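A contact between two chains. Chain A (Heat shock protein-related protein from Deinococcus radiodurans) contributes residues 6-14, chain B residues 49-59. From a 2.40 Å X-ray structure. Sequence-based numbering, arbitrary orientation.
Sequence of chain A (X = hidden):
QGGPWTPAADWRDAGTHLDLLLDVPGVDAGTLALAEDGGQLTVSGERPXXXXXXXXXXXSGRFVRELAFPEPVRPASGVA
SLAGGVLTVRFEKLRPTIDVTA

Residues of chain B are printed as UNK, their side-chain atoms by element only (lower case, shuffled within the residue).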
# COMPACT_ATOMS: atom_id res chain seq x y z
N THR A 6 -1.03 -3.67 10.15
CA THR A 6 -2.19 -4.49 9.82
C THR A 6 -2.68 -4.09 8.42
O THR A 6 -3.43 -3.13 8.26
CB THR A 6 -3.30 -4.36 10.90
OG1 THR A 6 -2.76 -4.80 12.17
CG2 THR A 6 -4.55 -5.25 10.59
N PRO A 7 -2.24 -4.83 7.38
CA PRO A 7 -2.58 -4.45 6.00
C PRO A 7 -4.05 -4.67 5.72
O PRO A 7 -4.60 -5.74 6.04
CB PRO A 7 -1.70 -5.38 5.13
CG PRO A 7 -1.18 -6.45 6.03
CD PRO A 7 -1.30 -5.98 7.46
N ALA A 8 -4.69 -3.64 5.14
CA ALA A 8 -6.11 -3.64 4.83
C ALA A 8 -6.50 -4.75 3.78
O ALA A 8 -5.76 -4.98 2.81
CB ALA A 8 -6.55 -2.24 4.40
N ALA A 9 -7.64 -5.40 4.00
CA ALA A 9 -8.06 -6.61 3.22
C ALA A 9 -9.49 -6.48 2.64
O ALA A 9 -10.41 -6.04 3.31
CB ALA A 9 -7.99 -7.86 4.08
N ASP A 10 -9.64 -6.87 1.38
CA ASP A 10 -10.93 -6.96 0.73
C ASP A 10 -11.19 -8.41 0.31
O ASP A 10 -10.27 -9.13 -0.06
CB ASP A 10 -10.94 -6.12 -0.57
CG ASP A 10 -11.14 -4.62 -0.32
OD1 ASP A 10 -11.45 -4.24 0.84
OD2 ASP A 10 -11.00 -3.85 -1.28
N TRP A 11 -12.44 -8.80 0.33
CA TRP A 11 -12.90 -10.02 -0.33
C TRP A 11 -13.79 -9.66 -1.51
O TRP A 11 -14.80 -8.98 -1.37
CB TRP A 11 -13.67 -10.88 0.66
CG TRP A 11 -12.75 -11.55 1.68
CD1 TRP A 11 -12.55 -11.17 2.98
CD2 TRP A 11 -11.94 -12.73 1.46
NE1 TRP A 11 -11.64 -12.04 3.59
CE2 TRP A 11 -11.25 -12.99 2.67
CE3 TRP A 11 -11.75 -13.58 0.38
CZ2 TRP A 11 -10.38 -14.09 2.83
CZ3 TRP A 11 -10.86 -14.66 0.52
CH2 TRP A 11 -10.19 -14.90 1.73
N ARG A 12 -13.38 -10.08 -2.69
CA ARG A 12 -14.16 -9.80 -3.91
C ARG A 12 -14.80 -11.10 -4.41
O ARG A 12 -14.17 -12.16 -4.43
CB ARG A 12 -13.25 -9.18 -4.99
CG ARG A 12 -13.93 -8.98 -6.36
CD ARG A 12 -12.95 -8.39 -7.37
NE ARG A 12 -11.71 -9.18 -7.55
CZ ARG A 12 -10.57 -8.69 -8.03
NH1 ARG A 12 -10.47 -7.39 -8.38
NH2 ARG A 12 -9.49 -9.50 -8.16
N ASP A 13 -16.07 -10.99 -4.76
CA ASP A 13 -16.80 -12.09 -5.33
C ASP A 13 -16.46 -12.07 -6.80
O ASP A 13 -16.87 -11.18 -7.52
CB ASP A 13 -18.29 -11.86 -5.10
CG ASP A 13 -19.17 -12.91 -5.76
OD1 ASP A 13 -18.66 -13.97 -6.19
OD2 ASP A 13 -20.41 -12.66 -5.84
N ALA A 14 -15.70 -13.06 -7.25
CA ALA A 14 -15.41 -13.20 -8.68
C ALA A 14 -16.12 -14.45 -9.28
O ALA A 14 -15.51 -15.24 -10.03
CB ALA A 14 -13.93 -13.27 -8.89
N UNK B 49 -12.29 1.58 -7.34
CA UNK B 49 -12.97 0.76 -6.35
C UNK B 49 -13.01 -0.70 -6.80
O UNK B 49 -13.15 -1.02 -7.98
N UNK B 50 -12.92 -1.60 -5.84
CA UNK B 50 -12.97 -3.03 -6.16
C UNK B 50 -14.41 -3.46 -6.39
O UNK B 50 -15.31 -3.07 -5.62
c UNK B 50 -12.32 -3.82 -5.04
o UNK B 50 -11.06 -3.21 -4.73
c UNK B 50 -12.08 -5.23 -5.45
N UNK B 51 -14.64 -4.22 -7.46
CA UNK B 51 -16.00 -4.62 -7.84
C UNK B 51 -16.49 -5.79 -6.98
O UNK B 51 -15.68 -6.55 -6.47
c UNK B 51 -16.99 -2.99 -10.61
c UNK B 51 -15.77 -3.88 -10.30
c UNK B 51 -16.07 -5.02 -9.32
o UNK B 51 -16.89 -1.76 -10.37
o UNK B 51 -18.04 -3.51 -11.10
N UNK B 52 -17.81 -5.91 -6.82
CA UNK B 52 -18.45 -7.07 -6.15
C UNK B 52 -17.86 -7.46 -4.79
O UNK B 52 -17.49 -8.61 -4.54
c UNK B 52 -18.48 -8.29 -7.09
c UNK B 52 -18.54 -7.54 -9.58
n UNK B 52 -19.55 -7.47 -10.51
n UNK B 52 -20.43 -8.22 -8.70
c UNK B 52 -19.09 -8.00 -8.43
c UNK B 52 -20.68 -7.90 -9.96
N UNK B 53 -17.79 -6.46 -3.92
CA UNK B 53 -17.18 -6.61 -2.60
C UNK B 53 -18.07 -7.40 -1.63
O UNK B 53 -19.26 -7.13 -1.51
c UNK B 53 -15.45 -4.69 -1.86
c UNK B 53 -15.48 -3.19 -2.09
c UNK B 53 -16.87 -5.22 -2.02
c UNK B 53 -14.40 -5.37 -2.73
N UNK B 54 -17.48 -8.36 -0.95
CA UNK B 54 -18.15 -9.14 0.08
C UNK B 54 -17.83 -8.61 1.47
O UNK B 54 -18.72 -8.55 2.34
c UNK B 54 -18.71 -11.63 -0.73
c UNK B 54 -17.77 -10.60 -0.05
c UNK B 54 -19.72 -11.12 -1.72
c UNK B 54 -17.85 -12.78 -1.31
N UNK B 55 -16.57 -8.23 1.66
CA UNK B 55 -16.09 -7.51 2.84
C UNK B 55 -15.11 -6.46 2.37
O UNK B 55 -14.30 -6.74 1.49
c UNK B 55 -16.10 -9.33 4.63
c UNK B 55 -15.30 -8.43 3.78
c UNK B 55 -15.19 -12.25 6.40
c UNK B 55 -15.23 -9.86 5.77
n UNK B 55 -13.91 -12.34 6.04
n UNK B 55 -15.82 -13.29 6.89
n UNK B 55 -15.83 -11.09 6.30
N UNK B 56 -15.10 -5.30 3.02
CA UNK B 56 -14.17 -4.24 2.61
C UNK B 56 -13.48 -3.58 3.81
O UNK B 56 -14.16 -3.13 4.75
o UNK B 56 -14.08 -2.18 1.29
c UNK B 56 -14.94 -3.18 1.79
N UNK B 57 -12.15 -3.51 3.77
CA UNK B 57 -11.37 -2.66 4.71
C UNK B 57 -10.56 -1.60 3.93
O UNK B 57 -10.20 -0.54 4.48
c UNK B 57 -10.39 -3.51 5.53
c UNK B 57 -9.93 -5.44 7.09
c UNK B 57 -11.00 -4.53 6.45
o UNK B 57 -8.72 -5.15 6.91
o UNK B 57 -10.28 -6.45 7.77
N UNK B 58 -10.29 -1.89 2.66
CA UNK B 58 -9.37 -1.12 1.85
C UNK B 58 -10.00 0.16 1.34
O UNK B 58 -11.15 0.14 0.89
c UNK B 58 -8.10 -3.25 1.02
c UNK B 58 -7.27 -3.70 -0.16
n UNK B 58 -6.31 -3.32 -2.82
n UNK B 58 -8.09 -3.62 -1.37
c UNK B 58 -8.90 -1.95 0.66
c UNK B 58 -7.62 -3.44 -2.60
n UNK B 58 -8.48 -3.39 -3.62
N UNK B 59 -9.25 1.28 1.38
CA UNK B 59 -9.73 2.57 0.81
C UNK B 59 -9.75 2.57 -0.73
O UNK B 59 -8.92 1.90 -1.34
c UNK B 59 -8.69 3.59 1.28
c UNK B 59 -7.85 1.38 1.87
c UNK B 59 -7.67 2.84 2.10
O HOH W 1 -12.27 -1.62 -0.56
O HOH W 2 -12.65 -5.42 -9.18

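Position 49 of chain B carries no side-chain atoms and touches nothing on chain A; it is G49(B). At position 50 one carbon bears an oxygen and a second carbon, the fork of a threonine. T50(B) CG2 lies 3.8 Å from CD of R12(A), and T50(B) OG1 is 3.5 Å from OD2 of D10(A).

Position 51 has three carbons, the third carrying two oxygens, and its end leads away from chain A; this is E51(B). Its backbone N and NH1 of R12(A) both donate to water 2. Position 52 has one carbon followed by a five-membered ring of three carbons and two nitrogens, hence H52(B). The ring leads away, while CB packs 4.1 Å from CB of D13(A) and the backbone O accepts from N of D13(A) at 2.8 Å.

Positions 53 and 54 each have four carbons forked at the second, which identifies L53(B) and L54(B). CD1 of L53(B) comes within 4.0 Å of OD2 of D10(A). L54(B) packs its CB 4.2 Å from CB of W11(A), and its N donates to O of W11(A) at 2.8 Å with nearly linear geometry.

Position 55 runs through three carbons and a nitrogen to a carbon bearing two more nitrogens: R55(B). Its NH1 lies 3.4 Å from NE1 of W11(A), but both atoms are donors and no hydrogen bond forms; the backbone O instead accepts from N of W11(A) at 3.0 Å. Position 56 has one carbon and one oxygen, so it is S56(B), whose OG donates to water 1.

Position 57 again has three carbons ending in two oxygens. E57(B) OE1 accepts from N of A9(A) at 3.1 Å, and its own N donates to OD1 of D10(A), also at 3.1 Å. Position 58 repeats the arginine pattern, and NE of R58(B) forms a salt bridge with OD2 of D10(A) at 2.9 Å. Position 59 has three carbons closing a ring onto the backbone N; P59(B) points away.

The contact joins antiparallel backbone pairing to a buried carboxylate. W11(A) pairs with R55(B) and R12(A) with L53(B), and the one-residue shift between these pairs is a beta bulge. Beyond it, D10(A) gathers the backbone N atoms of E57(B) and R58(B) on OD1, while OD2 meets the edge of the R58(B) guanidinium. Water 1 donates to the same OD2 and to O of R58(B), tying the carboxylate to S56(B) as well. Together the two stretches bury 817 Å².

Chain B (49-59) GTEHLLRSERP
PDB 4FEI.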